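Local coordinates for protein Alpha/beta fold hydrolase (Pseudomonas aeruginosa, PDB 6I8W) that is a membrane-bound phospholipase A and virulence factor that degrades membrane phospholipids, with probable monoacylglycerol lipase activity, at residues 86-91 against 299-304; 134-139 against 287-292; 279-284 against 293-298. One frame throughout, in Å; residues are numbered along the deposited sequence. Where two conformers were deposited one is given.

Contact 1: residues 86-91 against 299-304; sequences TERYHV and HYQAFL. With CO2 (carbon dioxide), chain H.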
loop_
_atom_site.group_PDB
_atom_site.type_symbol
_atom_site.label_atom_id
_atom_site.label_comp_id
_atom_site.label_asym_id
_atom_site.label_seq_id
_atom_site.Cartn_x
_atom_site.Cartn_y
_atom_site.Cartn_z
ATOM N N THR A 86 14.954 5.425 6.698
ATOM C CA THR A 86 15.893 5.804 5.646
ATOM C C THR A 86 17.284 6.158 6.185
ATOM O O THR A 86 18.240 6.227 5.418
ATOM C CB THR A 86 15.374 6.999 4.815
ATOM O OG1 THR A 86 14.962 8.050 5.691
ATOM C CG2 THR A 86 14.182 6.585 3.967
ATOM N N GLU A 87 17.410 6.331 7.496
ATOM C CA GLU A 87 18.724 6.571 8.106
ATOM C C GLU A 87 19.605 5.333 8.008
ATOM O O GLU A 87 20.804 5.437 7.784
ATOM C CB GLU A 87 18.589 6.979 9.578
ATOM N N ARG A 88 18.992 4.163 8.154
ATOM C CA ARG A 88 19.726 2.902 8.252
ATOM C C ARG A 88 19.492 1.956 7.076
ATOM O O ARG A 88 20.210 0.968 6.916
ATOM C CB ARG A 88 19.347 2.192 9.556
ATOM C CG ARG A 88 19.829 2.937 10.798
ATOM C CD ARG A 88 19.323 2.269 12.072
ATOM N NE ARG A 88 19.722 0.865 12.148
ATOM C CZ ARG A 88 19.227 -0.005 13.023
ATOM N NH1 ARG A 88 18.308 0.381 13.897
ATOM N NH2 ARG A 88 19.646 -1.263 13.020
ATOM N N TYR A 89 18.489 2.255 6.256
ATOM C CA TYR A 89 18.118 1.365 5.151
ATOM C C TYR A 89 17.976 2.096 3.844
ATOM O O TYR A 89 17.753 3.305 3.814
ATOM C CB TYR A 89 16.799 0.618 5.461
ATOM C CG TYR A 89 16.925 -0.280 6.661
ATOM C CD1 TYR A 89 17.498 -1.542 6.542
ATOM C CD2 TYR A 89 16.503 0.139 7.918
ATOM C CE1 TYR A 89 17.654 -2.367 7.649
ATOM C CE2 TYR A 89 16.647 -0.684 9.038
ATOM C CZ TYR A 89 17.218 -1.936 8.891
ATOM O OH TYR A 89 17.363 -2.765 9.984
ATOM N N HIS A 90 18.125 1.337 2.761
ATOM C CA HIS A 90 17.791 1.791 1.434
ATOM C C HIS A 90 16.323 1.471 1.225
ATOM O O HIS A 90 15.964 0.317 1.019
ATOM C CB HIS A 90 18.682 1.102 0.398
ATOM C CG HIS A 90 18.318 1.399 -1.023
ATOM N ND1 HIS A 90 18.117 0.406 -1.959
ATOM C CD2 HIS A 90 18.142 2.574 -1.676
ATOM C CE1 HIS A 90 17.836 0.954 -3.129
ATOM N NE2 HIS A 90 17.843 2.269 -2.983
ATOM N N VAL A 91 15.470 2.483 1.308
ATOM C CA VAL A 91 14.035 2.238 1.295
ATOM C C VAL A 91 13.463 2.483 -0.098
ATOM O O VAL A 91 13.757 3.504 -0.735
ATOM C CB VAL A 91 13.306 3.116 2.319
ATOM C CG1 VAL A 91 11.788 2.885 2.238
ATOM C CG2 VAL A 91 13.864 2.857 3.757
ATOM N N HIS A 299 8.324 -1.224 15.885
ATOM C CA HIS A 299 8.126 -2.681 15.966
ATOM C C HIS A 299 8.879 -3.376 14.827
ATOM O O HIS A 299 9.536 -4.404 15.016
ATOM C CB HIS A 299 6.635 -3.057 15.891
ATOM C CG HIS A 299 5.885 -2.885 17.175
ATOM N ND1 HIS A 299 6.243 -3.516 18.348
ATOM C CD2 HIS A 299 4.748 -2.198 17.453
ATOM C CE1 HIS A 299 5.382 -3.203 19.300
ATOM N NE2 HIS A 299 4.457 -2.412 18.779
ATOM N N TYR A 300 8.774 -2.808 13.636
ATOM C CA TYR A 300 9.450 -3.356 12.458
ATOM C C TYR A 300 10.981 -3.294 12.607
ATOM O O TYR A 300 11.664 -4.270 12.309
ATOM C CB TYR A 300 9.013 -2.607 11.203
ATOM C CG TYR A 300 9.544 -3.167 9.904
ATOM C CD1 TYR A 300 9.570 -4.540 9.672
ATOM C CD2 TYR A 300 9.985 -2.319 8.891
ATOM C CE1 TYR A 300 10.044 -5.058 8.460
ATOM C CE2 TYR A 300 10.455 -2.824 7.677
ATOM C CZ TYR A 300 10.476 -4.195 7.475
ATOM O OH TYR A 300 10.940 -4.700 6.283
ATOM N N GLN A 301 11.520 -2.161 13.081
ATOM C CA GLN A 301 12.960 -2.065 13.333
ATOM C C GLN A 301 13.422 -3.091 14.355
ATOM O O GLN A 301 14.524 -3.655 14.243
ATOM C CB GLN A 301 13.347 -0.669 13.826
ATOM C CG GLN A 301 14.839 -0.530 14.064
ATOM C CD GLN A 301 15.648 -0.651 12.781
ATOM O OE1 GLN A 301 15.771 0.322 12.029
ATOM N NE2 GLN A 301 16.219 -1.837 12.530
ATOM N N ALA A 302 12.588 -3.332 15.361
ATOM C CA ALA A 302 12.935 -4.306 16.388
ATOM C C ALA A 302 13.035 -5.697 15.761
ATOM O O ALA A 302 13.970 -6.453 16.022
ATOM C CB ALA A 302 11.906 -4.283 17.521
ATOM N N PHE A 303 12.034 -6.021 14.951
ATOM C CA PHE A 303 12.003 -7.273 14.198
ATOM C C PHE A 303 13.256 -7.418 13.337
ATOM O O PHE A 303 13.943 -8.431 13.410
ATOM C CB PHE A 303 10.733 -7.330 13.324
ATOM C CG PHE A 303 10.770 -8.383 12.237
ATOM C CD1 PHE A 303 10.626 -9.729 12.548
ATOM C CD2 PHE A 303 10.941 -8.017 10.903
ATOM C CE1 PHE A 303 10.650 -10.698 11.547
ATOM C CE2 PHE A 303 10.962 -8.980 9.891
ATOM C CZ PHE A 303 10.809 -10.314 10.212
ATOM N N LEU A 304 13.575 -6.385 12.549
ATOM C CA LEU A 304 14.764 -6.412 11.690
ATOM C C LEU A 304 16.062 -6.589 12.484
ATOM O O LEU A 304 17.001 -7.252 12.033
ATOM C CB LEU A 304 14.857 -5.124 10.870
ATOM C CG LEU A 304 13.766 -4.949 9.816
ATOM C CD1 LEU A 304 13.865 -3.554 9.219
ATOM C CD2 LEU A 304 13.920 -6.019 8.727
HETATM C C CO2 H . 18.759 -5.999 9.567
HETATM O O1 CO2 H . 18.297 -7.025 9.481
HETATM O O2 CO2 H . 19.198 -4.974 9.654
#
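Tyr89 and Arg88 both reach for one helix side chain, Gln301, and Tyr89 goes on to touch Leu304 one turn later. Gln301 has two conformers, and the contacts described belong to one of them. In that conformer CG lies anti to the backbone N (chi1 -179°) and the bend at the next torsion brings the amide across the gap. NE2 of Gln301 donates to OH of Tyr89 at 2.9 Å with an N-H...O angle of 158°, close to its own amide plane. The amide meets the edge of the phenol ring rather than a face, and OE1 of Gln301 sits 3.3 Å from CE2 of Tyr89. Arg88, bent at chi3, lays its guanidinium over the same amide with the two planes 11° apart; NH1 of Arg88 lies 3.1 Å from CD of Gln301, a face-to-face stack, and it makes no hydrogen bond to the amide OE1 or NE2. The firmer polar partner of this arginine is Asp305, which forms a salt bridge with NH2.

The phenol oxygen also donates to O2 of carbon dioxide, 2.9 Å from OH of Tyr89. Leu304 approaches from the opposite direction, its CD1 lying obliquely 3.7 Å from CZ of Tyr89. The arrangement joins the final helix of an alpha/beta hydrolase fold to the turn before strand 90-94; Tyr89 and Leu304 line, with His132 and Arg308, a carbon dioxide pocket.

Contact 2: residues 134-139 against 287-292; sequences AGNSMG and VPMVER. With MYR (myristic acid), chain C.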
loop_
_atom_site.group_PDB
_atom_site.type_symbol
_atom_site.label_atom_id
_atom_site.label_comp_id
_atom_site.label_asym_id
_atom_site.label_seq_id
_atom_site.Cartn_x
_atom_site.Cartn_y
_atom_site.Cartn_z
ATOM N N ALA A 134 8.127 -5.734 2.769
ATOM C CA ALA A 134 6.996 -5.451 3.644
ATOM C C ALA A 134 5.787 -5.092 2.789
ATOM O O ALA A 134 5.904 -4.331 1.842
ATOM C CB ALA A 134 7.309 -4.316 4.626
ATOM N N GLY A 135 4.631 -5.648 3.117
ATOM C CA GLY A 135 3.444 -5.368 2.342
ATOM C C GLY A 135 2.216 -5.236 3.207
ATOM O O GLY A 135 2.035 -5.988 4.170
ATOM N N ASN A 136 1.359 -4.286 2.848
ATOM C CA ASN A 136 0.091 -4.104 3.536
ATOM C C ASN A 136 -1.092 -4.616 2.703
ATOM O O ASN A 136 -1.232 -4.272 1.526
ATOM C CB ASN A 136 -0.101 -2.624 3.875
ATOM C CG ASN A 136 -1.506 -2.301 4.372
ATOM O OD1 ASN A 136 -2.246 -1.568 3.722
ATOM N ND2 ASN A 136 -1.869 -2.835 5.536
ATOM N N SER A 137 -1.945 -5.414 3.339
ATOM C CA SER A 137 -3.180 -5.879 2.714
ATOM C C SER A 137 -2.923 -6.617 1.396
ATOM O O SER A 137 -2.232 -7.625 1.372
ATOM C CB SER A 137 -4.112 -4.686 2.515
ATOM O OG SER A 137 -5.450 -5.092 2.311
ATOM N N MET A 138 -3.492 -6.114 0.299
ATOM C CA MET A 138 -3.236 -6.714 -1.023
ATOM C C MET A 138 -1.723 -6.810 -1.310
ATOM O O MET A 138 -1.255 -7.777 -1.901
ATOM C CB MET A 138 -3.914 -5.911 -2.138
ATOM C CG MET A 138 -3.648 -6.484 -3.539
ATOM S SD MET A 138 -4.095 -5.349 -4.871
ATOM C CE MET A 138 -2.821 -4.092 -4.692
ATOM N N GLY A 139 -0.969 -5.792 -0.892
ATOM C CA GLY A 139 0.478 -5.790 -1.057
ATOM C C GLY A 139 1.179 -6.844 -0.200
ATOM O O GLY A 139 2.236 -7.360 -0.559
ATOM N N VAL A 287 -4.481 -0.091 8.681
ATOM C CA VAL A 287 -3.227 0.421 8.116
ATOM C C VAL A 287 -2.345 1.037 9.213
ATOM O O VAL A 287 -2.146 2.251 9.267
ATOM C CB VAL A 287 -3.498 1.438 6.960
ATOM C CG1 VAL A 287 -4.041 0.703 5.698
ATOM C CG2 VAL A 287 -4.494 2.507 7.385
ATOM N N PRO A 288 -1.807 0.182 10.107
ATOM C CA PRO A 288 -0.996 0.652 11.242
ATOM C C PRO A 288 0.147 1.579 10.808
ATOM O O PRO A 288 0.442 2.566 11.507
ATOM C CB PRO A 288 -0.428 -0.649 11.855
ATOM C CG PRO A 288 -1.231 -1.751 11.317
ATOM C CD PRO A 288 -1.881 -1.290 10.032
ATOM N N MET A 289 0.762 1.288 9.664
ATOM C CA MET A 289 1.898 2.089 9.195
ATOM C C MET A 289 1.465 3.503 8.804
ATOM O O MET A 289 2.303 4.392 8.698
ATOM C CB MET A 289 2.605 1.414 8.016
ATOM C CG MET A 289 1.909 1.608 6.681
ATOM S SD MET A 289 0.462 0.498 6.514
ATOM C CE MET A 289 0.015 0.837 4.807
ATOM N N VAL A 290 0.163 3.714 8.596
ATOM C CA VAL A 290 -0.349 5.068 8.362
ATOM C C VAL A 290 -0.948 5.666 9.639
ATOM O O VAL A 290 -0.721 6.833 9.939
ATOM C CB VAL A 290 -1.412 5.088 7.243
ATOM C CG1 VAL A 290 -1.945 6.513 7.021
ATOM C CG2 VAL A 290 -0.841 4.506 5.950
ATOM N N GLU A 291 -1.720 4.867 10.381
ATOM C CA GLU A 291 -2.399 5.354 11.579
ATOM C C GLU A 291 -1.416 5.728 12.701
ATOM O O GLU A 291 -1.540 6.773 13.342
ATOM C CB GLU A 291 -3.403 4.309 12.096
ATOM C CG GLU A 291 -4.208 4.826 13.307
ATOM C CD GLU A 291 -5.458 4.009 13.645
ATOM O OE1 GLU A 291 -5.971 4.179 14.769
ATOM O OE2 GLU A 291 -5.958 3.233 12.793
ATOM N N ARG A 292 -0.450 4.848 12.934
ATOM C CA ARG A 292 0.558 5.043 13.973
ATOM C C ARG A 292 1.924 4.669 13.387
ATOM O O ARG A 292 2.479 3.604 13.691
ATOM C CB ARG A 292 0.227 4.205 15.211
ATOM C CG ARG A 292 -1.173 4.479 15.787
ATOM C CD ARG A 292 -1.207 4.510 17.309
ATOM N NE ARG A 292 -0.915 3.218 17.938
ATOM C CZ ARG A 292 -1.829 2.323 18.306
ATOM N NH1 ARG A 292 -3.122 2.562 18.115
ATOM N NH2 ARG A 292 -1.448 1.191 18.887
HETATM C C1 MYR C . -5.969 -0.011 1.855
HETATM O O1 MYR C . -4.805 -0.455 1.989
HETATM O O2 MYR C . -6.941 -0.753 1.585
HETATM C C2 MYR C . -6.227 1.461 2.113
HETATM C C3 MYR C . -4.917 2.172 2.450
HETATM C C4 MYR C . -5.163 3.557 3.042
HETATM C C5 MYR C . -5.751 4.518 2.021
HETATM C C6 MYR C . -5.750 5.932 2.586
HETATM C C7 MYR C . -4.867 6.870 1.767
HETATM C C8 MYR C . -4.070 7.801 2.678
HETATM C C9 MYR C . -3.984 9.221 2.121
HETATM C C10 MYR C . -2.578 9.524 1.620
HETATM C C11 MYR C . -2.371 11.013 1.361
HETATM C C12 MYR C . -1.130 11.236 0.504
HETATM C C13 MYR C . -0.489 12.579 0.816
HETATM C C14 MYR C . 1.017 12.444 0.847
#
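Asn136 meets Val287 and Met289 where strand 131-136 runs into helix 138-149, a sharp turn with the GxSxG sequence of the nucleophile elbow of alpha/beta hydrolases. Ser137 at the apex has the positive phi (57°) expected of such an elbow, and in one of its two conformers OG of Ser137 is hydrogen-bonded to NE2 of His286. That is consistent with a Ser-His-Asp triad completed by Asp258.

The contact across the two segments is entirely van der Waals. The Met289 side chain crosses that of Asn136 at about a right angle and touches it with its methyl, CE, which is 3.5 Å from OD1 of Asn136 and 3.6 Å from its CB. Met289 gets there by placing CG between its backbone N and carbonyl carbon (chi1 80°) and then folding back at chi2. Val287 adds one methyl, CG1, 3.5 Å from OD1 of Asn136.

Hydrogen bonding at the amide comes from outside the pair. ND2 of Asn136 donates to the carbonyls of Ile160 and His286, which together fix the rotation of the amide and tie the strand end to the histidine-bearing loop. Within the segments, the O atom of Val287 accepts from both Val290 N and Glu291 N, starting the short helix 288-291, while Gly139 N returns to Asn136 O at 2.9 Å to close the elbow.

The third element is bound myristic acid. Its O1 lies 3.3 Å from OD1 of Asn136, and its C3 rests 3.7 Å from CG1 of Val287.

Contact 3: residues 279-284 against 293-298; sequences VIMENC and PEETAQ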
loop_
_atom_site.group_PDB
_atom_site.type_symbol
_atom_site.label_atom_id
_atom_site.label_comp_id
_atom_site.label_asym_id
_atom_site.label_seq_id
_atom_site.Cartn_x
_atom_site.Cartn_y
_atom_site.Cartn_z
ATOM N N VAL A 279 3.239 -9.170 15.996
ATOM C CA VAL A 279 2.912 -7.932 16.689
ATOM C C VAL A 279 1.431 -7.600 16.476
ATOM O O VAL A 279 0.980 -7.493 15.347
ATOM C CB VAL A 279 3.779 -6.743 16.212
ATOM C CG1 VAL A 279 3.260 -5.443 16.814
ATOM C CG2 VAL A 279 5.280 -6.965 16.579
ATOM N N ILE A 280 0.679 -7.446 17.561
ATOM C CA ILE A 280 -0.686 -6.942 17.444
ATOM C C ILE A 280 -0.753 -5.615 18.165
ATOM O O ILE A 280 -0.566 -5.550 19.383
ATOM C CB ILE A 280 -1.738 -7.917 18.032
ATOM C CG1 ILE A 280 -1.625 -9.290 17.365
ATOM C CG2 ILE A 280 -3.169 -7.365 17.851
ATOM C CD1 ILE A 280 -2.564 -10.349 17.959
ATOM N N MET A 281 -1.019 -4.556 17.410
ATOM C CA MET A 281 -1.116 -3.220 17.981
ATOM C C MET A 281 -2.531 -2.938 18.464
ATOM O O MET A 281 -3.499 -3.270 17.784
ATOM C CB MET A 281 -0.662 -2.176 16.955
ATOM C CG MET A 281 0.861 -2.237 16.733
ATOM S SD MET A 281 1.452 -1.269 15.327
ATOM C CE MET A 281 0.856 0.347 15.774
ATOM N N GLU A 282 -2.639 -2.353 19.655
ATOM C CA GLU A 282 -3.927 -2.164 20.319
ATOM C C GLU A 282 -4.659 -0.914 19.826
ATOM O O GLU A 282 -4.038 0.121 19.581
ATOM C CB GLU A 282 -3.736 -2.063 21.837
ATOM C CG GLU A 282 -5.040 -2.171 22.628
ATOM C CD GLU A 282 -5.582 -0.811 23.021
ATOM O OE1 GLU A 282 -4.805 0.170 22.987
ATOM O OE2 GLU A 282 -6.777 -0.715 23.365
ATOM N N ASN A 283 -5.979 -1.021 19.698
ATOM C CA ASN A 283 -6.843 0.076 19.260
ATOM C C ASN A 283 -6.362 0.696 17.956
ATOM O O ASN A 283 -6.302 1.925 17.821
ATOM C CB ASN A 283 -6.945 1.167 20.341
ATOM C CG ASN A 283 -8.215 2.007 20.202
ATOM O OD1 ASN A 283 -9.274 1.495 19.846
ATOM N ND2 ASN A 283 -8.098 3.305 20.449
ATOM N N CYS A 284 -6.046 -0.170 17.000
ATOM C CA CYS A 284 -5.515 0.248 15.720
ATOM C C CYS A 284 -6.254 -0.447 14.586
ATOM O O CYS A 284 -6.766 -1.562 14.745
ATOM C CB CYS A 284 -4.018 -0.055 15.638
ATOM S SG CYS A 284 -3.223 0.661 14.210
ATOM N N PRO A 293 2.464 5.543 12.525
ATOM C CA PRO A 293 3.626 5.203 11.692
ATOM C C PRO A 293 4.908 4.951 12.487
ATOM O O PRO A 293 5.596 3.975 12.231
ATOM C CB PRO A 293 3.815 6.454 10.813
ATOM C CG PRO A 293 2.553 7.268 10.972
ATOM C CD PRO A 293 2.030 6.941 12.331
ATOM N N GLU A 294 5.242 5.842 13.411
ATOM C CA GLU A 294 6.515 5.709 14.136
ATOM C C GLU A 294 6.472 4.485 15.049
ATOM O O GLU A 294 7.463 3.786 15.219
ATOM C CB GLU A 294 6.839 6.979 14.946
ATOM C CG GLU A 294 7.119 8.232 14.082
ATOM C CD GLU A 294 8.602 8.436 13.746
ATOM O OE1 GLU A 294 9.455 7.704 14.304
ATOM O OE2 GLU A 294 8.918 9.341 12.929
ATOM N N GLU A 295 5.311 4.234 15.630
ATOM C CA GLU A 295 5.122 3.056 16.461
ATOM C C GLU A 295 5.258 1.756 15.644
ATOM O O GLU A 295 5.933 0.811 16.052
ATOM C CB GLU A 295 3.770 3.133 17.146
ATOM C CG GLU A 295 3.386 1.911 17.923
ATOM C CD GLU A 295 2.106 2.133 18.691
ATOM O OE1 GLU A 295 1.657 3.303 18.754
ATOM O OE2 GLU A 295 1.535 1.139 19.198
ATOM N N THR A 296 4.615 1.710 14.486
ATOM C CA THR A 296 4.705 0.553 13.617
ATOM C C THR A 296 6.142 0.352 13.118
ATOM O O THR A 296 6.636 -0.767 13.071
ATOM C CB THR A 296 3.744 0.687 12.385
ATOM O OG1 THR A 296 2.405 0.944 12.836
ATOM C CG2 THR A 296 3.746 -0.603 11.563
ATOM N N ALA A 297 6.807 1.442 12.753
ATOM C CA ALA A 297 8.200 1.389 12.282
ATOM C C ALA A 297 9.139 0.896 13.369
ATOM O O ALA A 297 10.148 0.259 13.090
ATOM C CB ALA A 297 8.660 2.766 11.788
ATOM N N GLN A 298 8.833 1.244 14.611
ATOM C CA GLN A 298 9.667 0.822 15.735
ATOM C C GLN A 298 9.548 -0.689 15.965
ATOM O O GLN A 298 10.543 -1.354 16.229
ATOM C CB GLN A 298 9.292 1.577 17.016
ATOM C CG GLN A 298 9.882 2.975 17.120
ATOM C CD GLN A 298 9.458 3.675 18.392
ATOM O OE1 GLN A 298 10.172 3.643 19.396
ATOM N NE2 GLN A 298 8.284 4.298 18.366
#
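Met281 and Thr296 are the closest backbone positions, their CA atoms 8.2 Å apart, where strand 276-281 ends against the first turns of helix 293-308. This is the outermost strand of the alpha/beta hydrolase sheet at that side, with the closing helix of the fold packed against it.

One side chain does the work from the strand. Met281 points at the helix and stays extended through SD, then bends at chi3 (58°), which carries its methyl between Glu295 and Thr296. CE of Met281 is 3.4 Å from OG1 of Thr296 and 3.6 Å from OE2 of Glu295. The two helix residues receive it differently. Glu295 comes from the opposite direction, a straight chain beyond CG whose aliphatic part also touches the methyl, with CG 3.7 Å from CE of Met281. Thr296 crosses the methionine at about a right angle.

The polar ends of both helix residues find their partners outside the two segments. The carboxylate of Glu295 forms a salt bridge through OE1 with NE of Arg292, whose NH2 in turn holds the carbonyl of Glu282 just past the strand. Thr296 turns OG1 beside its own backbone N (chi1 -54°), back toward the preceding turn, where its main hydrogen bond is to Arg292 O, with Pro288 O a weak second acceptor for the same hydroxyl. The group is buried, with Leu253 and Phe81 also touching the threonine. Met281 SD passes the same group, 3.5 Å from OG1 of Thr296.

Overall arrangement
From the N terminus, contact 1 opens first, at residues 86-91, and closes last, at 299-304, so its loop encloses the other two. Contact 2 opens at the central strand 131-136 and closes at 287-292, tying the end of that strand to helix 288-291. Contact 3 opens before that closure, at 279-284, and ends after it, at 293-298; contacts 2 and 3 therefore cross. Contacts 1 and 3 share helix 293-308, which they tie to the turn leading into strand 90-94 and to edge strand 276-281, and His299 packs on Val279 and Met281 between them. Helix 288-291 of contact 2 runs on directly into helix 293-308.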